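Thioredoxin reductase (Streptococcus pyogenes, PDB 5UWY) probably uses NADPH, through bound FAD and a redox-active disulfide, to reduce the disulfide of oxidised thioredoxin. Local coordinates at residues G80-F88 and T243-I251; G138-V149 and A229-V237. All coordinates share one frame; numbering follows the deposited sequence.

Interaction 1 and interaction 2 lie on opposite sides of the chain's centre, with centres 37 Å apart, and they share no element. Interaction 1 is in the FAD-binding part. It joins a loop and the edge strand 84-87 to the irregular loop 243-251. It has one weak backbone bond, an apolar patch beside the adenine and a charged outer margin. Interaction 2 is in the other parallel sheet, probably the NADPH-binding domain. There, strands 145-149 and 232-235 are inner neighbours. It buries about twice the surface, 738 against 365 Å², through regular backbone bonds and aromatic and aliphatic packing. Both contacts are buried in part and reach solvent at one margin.

Interaction 1. Residues G80-F88 and T243-I251; sequences GIVQKIENF and TGMVKDLEI. With FAD (flavin-adenine dinucleotide), chain B.
Ile85 and Met245 share the hydrogen bond that crosses between 80-88 and 243-251. Ile85 N donates to Met245 O at 3.3 Å, and its N-H...O angle of 134° makes it weak. Met245 CA adds a CA-H...O contact to Gln83 O, 3.4 Å away.

The apolar contacts centre on Met245, present as selenomethionine. Val82 CG1 meets Met245 CG at 3.7 Å. Ile85 lies alongside, pointing the same way, and its CD1 also reaches Val246 CG1. A chi1 of 78° sets Met245 CG between the backbone N and the carbonyl carbon. Further bends at chi2 and chi3 swing the end of the chain away from 80-88. This takes CE to the FAD adenine, 3.9 Å from FAD N6A. Farther along, Leu249 places CD1 by the backbone O of Ile85.

Segment 80-88 links strand 76-79, at the edge of the parallel FAD-binding sheet, to strand 84-87, at the edge of an antiparallel three-stranded sheet. The family is that of the pyridine nucleotide-disulphide oxidoreductases. At this link the backbone of Val82 recognises the adenine by two bonds. Val82 N donates to FAD N1A at 3.1 Å, fairly straight at 161°. FAD N6A donates weakly to Val82 O at 3.3 Å. Glu34 also bonds the FAD.

The charged contacts lie on the outer margin. The extended chain of Lys84 crosses Asp248 at about a right angle, with CE against the carboxylate. Lys84 NZ remains 4.4 Å from Asp248 OD1, too far for a salt bridge. Glu86 bends at chi2 and brings OE2 to 3.8 Å from Asp248 OD2, the two carboxylate planes nearly perpendicular. The nearby lysine may ease the repulsion between these acids.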
loop_
_atom_site.group_PDB
_atom_site.type_symbol
_atom_site.label_atom_id
_atom_site.label_comp_id
_atom_site.label_asym_id
_atom_site.label_seq_id
_atom_site.Cartn_x
_atom_site.Cartn_y
_atom_site.Cartn_z
ATOM N N GLY A 80 -22.255 12.271 -7.146
ATOM C CA GLY A 80 -22.678 13.205 -6.126
ATOM C C GLY A 80 -21.525 14.001 -5.555
ATOM O O GLY A 80 -20.371 13.573 -5.629
ATOM N N ILE A 81 -21.821 15.168 -4.994
ATOM C CA ILE A 81 -20.833 15.994 -4.307
ATOM C C ILE A 81 -21.266 16.091 -2.848
ATOM O O ILE A 81 -22.245 16.779 -2.526
ATOM C CB ILE A 81 -20.686 17.380 -4.954
ATOM C CG1 ILE A 81 -20.629 17.246 -6.477
ATOM C CG2 ILE A 81 -19.433 18.081 -4.436
ATOM C CD1 ILE A 81 -21.283 18.379 -7.227
ATOM N N VAL A 82 -20.543 15.394 -1.971
ATOM C CA VAL A 82 -20.952 15.257 -0.580
ATOM C C VAL A 82 -20.768 16.588 0.136
ATOM O O VAL A 82 -19.681 17.179 0.121
ATOM C CB VAL A 82 -20.162 14.137 0.107
ATOM C CG1 VAL A 82 -20.542 14.037 1.581
ATOM C CG2 VAL A 82 -20.412 12.816 -0.592
ATOM N N GLN A 83 -21.839 17.071 0.761
ATOM C CA GLN A 83 -21.794 18.302 1.536
ATOM C C GLN A 83 -21.655 18.061 3.029
ATOM O O GLN A 83 -21.048 18.884 3.722
ATOM C CB GLN A 83 -23.050 19.144 1.284
ATOM C CG GLN A 83 -22.845 20.293 0.316
ATOM C CD GLN A 83 -22.990 19.860 -1.126
ATOM O OE1 GLN A 83 -23.796 18.984 -1.441
ATOM N NE2 GLN A 83 -22.210 20.471 -2.012
ATOM N N LYS A 84 -22.194 16.957 3.542
ATOM C CA LYS A 84 -22.142 16.708 4.973
ATOM C C LYS A 84 -22.257 15.206 5.209
ATOM O O LYS A 84 -22.961 14.500 4.481
ATOM C CB LYS A 84 -23.262 17.452 5.717
ATOM C CG LYS A 84 -22.983 17.673 7.210
ATOM C CD LYS A 84 -24.230 18.122 7.965
ATOM C CE LYS A 84 -23.913 18.509 9.406
ATOM N NZ LYS A 84 -25.142 18.929 10.138
ATOM N N ILE A 85 -21.533 14.719 6.218
ATOM C CA ILE A 85 -21.649 13.344 6.701
ATOM C C ILE A 85 -21.925 13.423 8.195
ATOM O O ILE A 85 -21.101 13.953 8.946
ATOM C CB ILE A 85 -20.375 12.517 6.436
ATOM C CG1 ILE A 85 -20.212 12.213 4.949
ATOM C CG2 ILE A 85 -20.387 11.224 7.247
ATOM C CD1 ILE A 85 -18.771 11.973 4.533
ATOM N N GLU A 86 -23.075 12.924 8.632
ATOM C CA GLU A 86 -23.409 13.003 10.047
ATOM C C GLU A 86 -23.525 11.618 10.663
ATOM O O GLU A 86 -23.924 10.651 10.007
ATOM C CB GLU A 86 -24.696 13.792 10.295
ATOM C CG GLU A 86 -24.427 15.263 10.493
ATOM C CD GLU A 86 -23.211 15.506 11.378
ATOM O OE1 GLU A 86 -23.156 14.974 12.504
ATOM O OE2 GLU A 86 -22.279 16.191 10.912
ATOM N N ASN A 87 -23.168 11.542 11.940
ATOM C CA ASN A 87 -23.052 10.288 12.666
ATOM C C ASN A 87 -24.266 10.091 13.567
ATOM O O ASN A 87 -24.756 11.040 14.189
ATOM C CB ASN A 87 -21.763 10.276 13.497
ATOM C CG ASN A 87 -21.630 9.036 14.348
ATOM O OD1 ASN A 87 -22.087 7.958 13.968
ATOM N ND2 ASN A 87 -20.992 9.179 15.504
ATOM N N PHE A 88 -24.754 8.849 13.626
ATOM C CA PHE A 88 -25.866 8.492 14.500
ATOM C C PHE A 88 -25.554 7.242 15.316
ATOM O O PHE A 88 -26.477 6.556 15.766
ATOM C CB PHE A 88 -27.156 8.280 13.699
ATOM C CG PHE A 88 -27.604 9.484 12.922
ATOM C CD1 PHE A 88 -28.318 10.502 13.535
ATOM C CD2 PHE A 88 -27.320 9.593 11.571
ATOM C CE1 PHE A 88 -28.737 11.610 12.813
ATOM C CE2 PHE A 88 -27.735 10.696 10.846
ATOM C CZ PHE A 88 -28.443 11.705 11.467
ATOM N N THR A 243 -11.873 18.351 2.955
ATOM C CA THR A 243 -12.511 17.983 4.214
ATOM C C THR A 243 -13.582 18.993 4.610
ATOM O O THR A 243 -13.871 19.167 5.798
ATOM C CB THR A 243 -11.480 17.841 5.332
ATOM O OG1 THR A 243 -10.605 18.975 5.325
ATOM C CG2 THR A 243 -10.670 16.567 5.147
ATOM N N GLY A 244 -14.182 19.665 3.626
ATOM C CA GLY A 244 -15.262 20.584 3.933
ATOM C C GLY A 244 -16.502 19.889 4.454
ATOM O O GLY A 244 -17.275 20.479 5.213
HETATM N N MSE A 245 -16.705 18.631 4.073
HETATM C CA MSE A 245 -17.921 17.920 4.447
HETATM C C MSE A 245 -17.773 17.108 5.736
HETATM O O MSE A 245 -18.624 16.273 6.047
HETATM C CB MSE A 245 -18.388 17.011 3.296
HETATM C CG MSE A 245 -17.645 15.684 3.106
HETATM SE SE MSE A 245 -15.707 15.710 3.305
HETATM C CE MSE A 245 -15.255 16.638 1.657
ATOM N N VAL A 246 -16.706 17.361 6.493
ATOM C CA VAL A 246 -16.513 16.704 7.784
ATOM C C VAL A 246 -16.047 17.715 8.822
ATOM O O VAL A 246 -15.436 17.345 9.831
ATOM C CB VAL A 246 -15.515 15.534 7.683
ATOM C CG1 VAL A 246 -16.114 14.403 6.878
ATOM C CG2 VAL A 246 -14.198 16.000 7.076
ATOM N N LYS A 247 -16.331 18.998 8.583
ATOM C CA LYS A 247 -15.963 20.023 9.554
ATOM C C LYS A 247 -16.677 19.814 10.882
ATOM O O LYS A 247 -16.116 20.113 11.943
ATOM C CB LYS A 247 -16.281 21.413 9.000
ATOM N N ASP A 248 -17.901 19.282 10.844
ATOM C CA ASP A 248 -18.723 19.124 12.037
ATOM C C ASP A 248 -18.233 18.016 12.960
ATOM O O ASP A 248 -18.677 17.955 14.111
ATOM C CB ASP A 248 -20.167 18.827 11.632
ATOM C CG ASP A 248 -20.605 19.615 10.414
ATOM O OD1 ASP A 248 -21.149 20.726 10.582
ATOM O OD2 ASP A 248 -20.391 19.121 9.284
ATOM N N LEU A 249 -17.331 17.154 12.496
ATOM C CA LEU A 249 -17.072 15.883 13.157
ATOM C C LEU A 249 -15.827 15.887 14.035
ATOM O O LEU A 249 -15.614 14.919 14.772
ATOM C CB LEU A 249 -16.961 14.764 12.113
ATOM C CG LEU A 249 -18.241 14.328 11.390
ATOM C CD1 LEU A 249 -18.723 15.381 10.397
ATOM C CD2 LEU A 249 -18.037 12.992 10.687
ATOM N N GLU A 250 -15.008 16.940 13.974
ATOM C CA GLU A 250 -13.809 17.065 14.809
ATOM C C GLU A 250 -12.861 15.884 14.615
ATOM O O GLU A 250 -12.246 15.390 15.563
ATOM C CB GLU A 250 -14.177 17.229 16.285
ATOM C CG GLU A 250 -14.879 18.536 16.605
ATOM C CD GLU A 250 -15.611 18.492 17.932
ATOM O OE1 GLU A 250 -16.832 18.223 17.929
ATOM O OE2 GLU A 250 -14.969 18.726 18.976
ATOM N N ILE A 251 -12.741 15.423 13.368
ATOM C CA ILE A 251 -11.816 14.353 13.026
ATOM C C ILE A 251 -10.593 14.870 12.289
ATOM O O ILE A 251 -9.688 14.085 11.970
ATOM C CB ILE A 251 -12.528 13.267 12.198
ATOM C CG1 ILE A 251 -12.700 13.721 10.750
ATOM C CG2 ILE A 251 -13.891 12.982 12.792
ATOM C CD1 ILE A 251 -13.554 12.782 9.917
HETATM P PA FAD B . -7.509 11.431 -4.819
HETATM O O1A FAD B . -7.261 10.491 -5.942
HETATM O O2A FAD B . -6.956 12.850 -4.988
HETATM O O5B FAD B . -9.033 11.555 -4.521
HETATM C C5B FAD B . -9.809 12.642 -5.063
HETATM C C4B FAD B . -11.184 12.147 -5.420
HETATM O O4B FAD B . -12.132 12.611 -4.429
HETATM C C3B FAD B . -11.702 12.621 -6.781
HETATM O O3B FAD B . -12.266 11.545 -7.527
HETATM C C2B FAD B . -12.738 13.684 -6.409
HETATM O O2B FAD B . -13.766 13.762 -7.392
HETATM C C1B FAD B . -13.264 13.114 -5.094
HETATM N N9A FAD B . -13.939 14.079 -4.226
HETATM C C8A FAD B . -13.377 15.103 -3.508
HETATM N N7A FAD B . -14.237 15.810 -2.811
HETATM C C5A FAD B . -15.450 15.202 -3.088
HETATM C C6A FAD B . -16.764 15.473 -2.656
HETATM N N6A FAD B . -17.080 16.465 -1.822
HETATM N N1A FAD B . -17.752 14.674 -3.123
HETATM C C2A FAD B . -17.439 13.680 -3.958
HETATM N N3A FAD B . -16.241 13.332 -4.429
HETATM C C4A FAD B . -15.285 14.138 -3.953
HETATM N N1 FAD B . 1.005 9.376 -7.965
HETATM C C2 FAD B . 1.997 8.450 -8.112
HETATM O O2 FAD B . 1.955 7.354 -7.539
HETATM N N3 FAD B . 3.081 8.732 -8.926
HETATM C C4 FAD B . 3.285 9.898 -9.632
HETATM O O4 FAD B . 4.292 10.033 -10.325
HETATM C C4X FAD B . 2.229 10.878 -9.466
HETATM N N5 FAD B . 2.342 12.013 -10.097
HETATM C C5X FAD B . 1.336 12.951 -9.938
HETATM C C6 FAD B . 1.446 14.167 -10.609
HETATM C C7 FAD B . 0.465 15.143 -10.488
HETATM C C7M FAD B . 0.620 16.446 -11.229
HETATM C C8 FAD B . -0.656 14.902 -9.676
HETATM C C8M FAD B . -1.737 15.939 -9.523
HETATM C C9 FAD B . -0.770 13.688 -9.004
HETATM C C9A FAD B . 0.215 12.713 -9.128
HETATM N N10 FAD B . 0.140 11.477 -8.448
HETATM C C10 FAD B . 1.127 10.529 -8.608
HETATM C "C1'" FAD B . -1.029 11.147 -7.612
HETATM C "C2'" FAD B . -0.790 11.307 -6.115
HETATM O "O2'" FAD B . -0.210 10.124 -5.562
HETATM C "C3'" FAD B . -2.129 11.563 -5.422
HETATM O "O3'" FAD B . -1.852 12.068 -4.122
HETATM C "C4'" FAD B . -3.066 10.356 -5.293
HETATM O "O4'" FAD B . -3.668 10.077 -6.557
HETATM C "C5'" FAD B . -4.147 10.579 -4.254
HETATM O "O5'" FAD B . -5.001 9.416 -4.189
HETATM P P FAD B . -6.283 9.394 -3.266
HETATM O O1P FAD B . -5.848 9.302 -1.801
HETATM O O2P FAD B . -7.263 8.350 -3.659
HETATM O O3P FAD B . -6.914 10.840 -3.474
#

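Interaction 2. Residues G138-V149 and A229-V237; sequences GAFFRDQDLLVV and AFGGVFIYV
Leu147 and Phe234 lie in the tightly packed middle of this contact, where strands 145-149 and 232-235 run parallel. Phe234 N donates to Leu147 O at 2.8 Å, nearly straight at 170°. Leu147 N donates to Gly232 O at 2.9 Å, and Val149 N to Phe234 O at 3.0 Å. At the start of the pairing, Asp145 O accepts Gly232 N and, weakly, Gly231 N.

On the face holding Leu147, Val149, Val233 and Ile235, the packing is aliphatic with one ring. Leu147 CB sits over the centre of the Phe230 ring in a CH-pi contact, 3.8 Å from the centroid. With CG anti to the backbone N (chi1 -179°), the Leu147 side chain lies beside Val233, and CD2 meets Val233 CG2 at 3.6 Å. Val149 CG2 continues the row against Ile235 CG1.

The two strands are inner members of a five-stranded parallel sheet of Rossmann type, probably the NADPH-binding domain. Strand 145-149 runs into a glycine-rich turn with Gly150 and Gly152, and helix 153-162 follows. This helix packs on the face of Val148 and Phe234.

On that face, Leu146 CD1 touches Phe234 CE1 at 3.5 Å. The Phe234 ring turns its edge to the face of Phe141 in a T-shaped pair, with centroids 5.3 Å apart and planes at 73°. Phe141 in turn has Gly231 O at its own edge. Phe141 opens the type II turn, Phe141 to Gln144, that leads into strand 145-149.

The looser side is at this turn. Gln144 OE1 comes only to 4.0 Å from Gly231 CA, and Asp145 touches Phe230 through CB. Nearby, Phe140 makes a cation-pi contact with Arg25 of the second subunit.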
loop_
_atom_site.group_PDB
_atom_site.type_symbol
_atom_site.label_atom_id
_atom_site.label_comp_id
_atom_site.label_asym_id
_atom_site.label_seq_id
_atom_site.Cartn_x
_atom_site.Cartn_y
_atom_site.Cartn_z
ATOM N N GLY A 138 10.198 13.430 -10.765
ATOM C CA GLY A 138 11.575 13.894 -10.740
ATOM C C GLY A 138 12.527 13.019 -11.533
ATOM O O GLY A 138 13.491 13.519 -12.120
ATOM N N ALA A 139 12.271 11.715 -11.573
ATOM C CA ALA A 139 13.115 10.772 -12.298
ATOM C C ALA A 139 12.942 10.846 -13.813
ATOM O O ALA A 139 13.661 10.147 -14.535
ATOM C CB ALA A 139 12.833 9.347 -11.817
ATOM N N PHE A 140 12.009 11.661 -14.312
ATOM C CA PHE A 140 11.828 11.822 -15.749
ATOM C C PHE A 140 12.760 12.870 -16.337
ATOM O O PHE A 140 13.053 12.819 -17.537
ATOM C CB PHE A 140 10.384 12.217 -16.069
ATOM C CG PHE A 140 9.385 11.128 -15.833
ATOM C CD1 PHE A 140 9.648 9.829 -16.229
ATOM C CD2 PHE A 140 8.177 11.404 -15.218
ATOM C CE1 PHE A 140 8.724 8.825 -16.015
ATOM C CE2 PHE A 140 7.247 10.407 -14.998
ATOM C CZ PHE A 140 7.521 9.115 -15.397
ATOM N N PHE A 141 13.230 13.805 -15.522
ATOM C CA PHE A 141 13.979 14.972 -15.990
ATOM C C PHE A 141 15.463 14.835 -15.669
ATOM O O PHE A 141 16.097 15.746 -15.141
ATOM C CB PHE A 141 13.400 16.252 -15.384
ATOM C CG PHE A 141 11.931 16.476 -15.683
ATOM C CD1 PHE A 141 10.959 15.599 -15.226
ATOM C CD2 PHE A 141 11.530 17.566 -16.436
ATOM C CE1 PHE A 141 9.624 15.804 -15.505
ATOM C CE2 PHE A 141 10.191 17.779 -16.718
ATOM C CZ PHE A 141 9.238 16.896 -16.251
ATOM N N ARG A 142 16.023 13.671 -15.986
ATOM C CA ARG A 142 17.425 13.400 -15.698
ATOM C C ARG A 142 18.332 14.259 -16.570
ATOM O O ARG A 142 18.152 14.331 -17.790
ATOM C CB ARG A 142 17.725 11.917 -15.919
ATOM C CG ARG A 142 19.159 11.516 -15.623
ATOM C CD ARG A 142 19.283 10.013 -15.411
ATOM N NE ARG A 142 18.799 9.604 -14.095
ATOM N N ASP A 143 19.307 14.915 -15.935
ATOM C CA ASP A 143 20.351 15.676 -16.628
ATOM C C ASP A 143 19.773 16.847 -17.420
ATOM O O ASP A 143 20.244 17.171 -18.511
ATOM C CB ASP A 143 21.186 14.768 -17.533
ATOM C CG ASP A 143 22.017 13.775 -16.749
ATOM O OD1 ASP A 143 22.533 14.148 -15.674
ATOM O OD2 ASP A 143 22.155 12.621 -17.207
ATOM N N GLN A 144 18.753 17.495 -16.865
ATOM C CA GLN A 144 18.160 18.682 -17.462
ATOM C C GLN A 144 18.185 19.812 -16.442
ATOM O O GLN A 144 18.700 19.665 -15.330
ATOM C CB GLN A 144 16.731 18.408 -17.947
ATOM C CG GLN A 144 16.548 17.026 -18.545
ATOM C CD GLN A 144 15.178 16.832 -19.151
ATOM O OE1 GLN A 144 14.300 17.684 -19.014
ATOM N NE2 GLN A 144 14.982 15.706 -19.827
ATOM N N ASP A 145 17.628 20.956 -16.820
ATOM C CA ASP A 145 17.555 22.100 -15.925
ATOM C C ASP A 145 16.127 22.275 -15.430
ATOM O O ASP A 145 15.163 22.220 -16.214
ATOM C CB ASP A 145 18.071 23.370 -16.602
ATOM C CG ASP A 145 19.483 23.204 -17.139
ATOM O OD1 ASP A 145 20.382 23.942 -16.679
ATOM O OD2 ASP A 145 19.699 22.336 -18.010
ATOM N N LEU A 146 16.008 22.476 -14.121
ATOM C CA LEU A 146 14.738 22.477 -13.423
ATOM C C LEU A 146 14.620 23.751 -12.600
ATOM O O LEU A 146 15.608 24.258 -12.058
ATOM C CB LEU A 146 14.609 21.248 -12.515
ATOM C CG LEU A 146 14.719 19.878 -13.193
ATOM C CD1 LEU A 146 14.304 18.771 -12.245
ATOM C CD2 LEU A 146 13.885 19.824 -14.458
ATOM N N LEU A 147 13.397 24.261 -12.520
ATOM C CA LEU A 147 13.068 25.444 -11.739
ATOM C C LEU A 147 12.147 25.028 -10.601
ATOM O O LEU A 147 11.161 24.327 -10.832
ATOM C CB LEU A 147 12.391 26.504 -12.616
ATOM C CG LEU A 147 12.006 27.818 -11.940
ATOM C CD1 LEU A 147 13.248 28.649 -11.692
ATOM C CD2 LEU A 147 10.997 28.587 -12.780
ATOM N N VAL A 148 12.472 25.441 -9.381
ATOM C CA VAL A 148 11.671 25.133 -8.201
ATOM C C VAL A 148 11.084 26.433 -7.677
ATOM O O VAL A 148 11.813 27.412 -7.478
ATOM C CB VAL A 148 12.506 24.424 -7.120
ATOM C CG1 VAL A 148 11.919 24.668 -5.734
ATOM C CG2 VAL A 148 12.590 22.934 -7.409
ATOM N N VAL A 149 9.773 26.457 -7.457
ATOM C CA VAL A 149 9.104 27.667 -6.987
ATOM C C VAL A 149 8.808 27.534 -5.499
ATOM O O VAL A 149 8.188 26.554 -5.064
ATOM C CB VAL A 149 7.818 27.944 -7.780
ATOM C CG1 VAL A 149 7.242 29.286 -7.374
ATOM C CG2 VAL A 149 8.097 27.900 -9.273
ATOM N N ALA A 229 15.763 29.369 -19.654
ATOM C CA ALA A 229 15.505 28.081 -20.290
ATOM C C ALA A 229 15.492 26.977 -19.237
ATOM O O ALA A 229 16.494 26.759 -18.542
ATOM C CB ALA A 229 16.551 27.782 -21.365
ATOM N N PHE A 230 14.369 26.270 -19.132
ATOM C CA PHE A 230 14.219 25.194 -18.160
ATOM C C PHE A 230 13.499 24.016 -18.791
ATOM O O PHE A 230 12.465 24.187 -19.443
ATOM C CB PHE A 230 13.452 25.664 -16.922
ATOM C CG PHE A 230 14.212 26.641 -16.082
ATOM C CD1 PHE A 230 15.369 26.253 -15.428
ATOM C CD2 PHE A 230 13.772 27.945 -15.944
ATOM C CE1 PHE A 230 16.075 27.151 -14.652
ATOM C CE2 PHE A 230 14.471 28.844 -15.168
ATOM C CZ PHE A 230 15.625 28.448 -14.524
ATOM N N GLY A 231 14.057 22.820 -18.590
ATOM C CA GLY A 231 13.377 21.612 -19.013
ATOM C C GLY A 231 12.187 21.278 -18.141
ATOM O O GLY A 231 11.210 20.694 -18.619
ATOM N N GLY A 232 12.244 21.637 -16.859
ATOM C CA GLY A 232 11.117 21.367 -15.984
ATOM C C GLY A 232 10.877 22.469 -14.980
ATOM O O GLY A 232 11.761 23.278 -14.681
ATOM N N VAL A 233 9.653 22.495 -14.465
ATOM C CA VAL A 233 9.300 23.342 -13.337
ATOM C C VAL A 233 8.540 22.495 -12.320
ATOM O O VAL A 233 7.681 21.680 -12.689
ATOM C CB VAL A 233 8.503 24.592 -13.777
ATOM C CG1 VAL A 233 7.030 24.299 -13.929
ATOM C CG2 VAL A 233 8.743 25.761 -12.800
ATOM N N PHE A 234 8.935 22.619 -11.054
ATOM C CA PHE A 234 8.295 21.973 -9.923
ATOM C C PHE A 234 7.888 23.041 -8.917
ATOM O O PHE A 234 8.712 23.864 -8.494
ATOM C CB PHE A 234 9.214 20.904 -9.289
ATOM C CG PHE A 234 9.587 19.779 -10.227
ATOM C CD1 PHE A 234 10.486 19.980 -11.258
ATOM C CD2 PHE A 234 8.990 18.530 -10.101
ATOM C CE1 PHE A 234 10.813 18.948 -12.135
ATOM C CE2 PHE A 234 9.314 17.494 -10.979
ATOM C CZ PHE A 234 10.226 17.702 -11.994
ATOM N N ILE A 235 6.599 23.055 -8.598
ATOM C CA ILE A 235 5.987 24.049 -7.735
ATOM C C ILE A 235 5.382 23.332 -6.548
ATOM O O ILE A 235 4.634 22.358 -6.708
ATOM C CB ILE A 235 4.896 24.854 -8.458
ATOM C CG1 ILE A 235 5.396 25.335 -9.811
ATOM C CG2 ILE A 235 4.426 26.032 -7.584
ATOM C CD1 ILE A 235 4.291 25.519 -10.826
ATOM N N TYR A 236 5.710 23.810 -5.363
ATOM C CA TYR A 236 5.006 23.418 -4.153
ATOM C C TYR A 236 4.610 24.669 -3.388
ATOM O O TYR A 236 5.477 25.429 -2.948
ATOM C CB TYR A 236 5.817 22.484 -3.260
ATOM C CG TYR A 236 4.809 21.554 -2.635
ATOM C CD1 TYR A 236 4.610 21.474 -1.270
ATOM C CD2 TYR A 236 3.976 20.838 -3.448
ATOM C CE1 TYR A 236 3.619 20.616 -0.722
ATOM C CE2 TYR A 236 3.009 20.000 -2.939
ATOM C CZ TYR A 236 2.839 19.895 -1.599
ATOM O OH TYR A 236 1.846 19.020 -1.179
ATOM N N VAL A 237 3.303 24.897 -3.258
ATOM C CA VAL A 237 2.781 26.043 -2.533
ATOM C C VAL A 237 1.896 25.644 -1.368
ATOM O O VAL A 237 1.261 26.505 -0.769
ATOM C CB VAL A 237 2.026 26.986 -3.492
ATOM C CG1 VAL A 237 3.005 27.857 -4.252
ATOM C CG2 VAL A 237 1.187 26.185 -4.464
#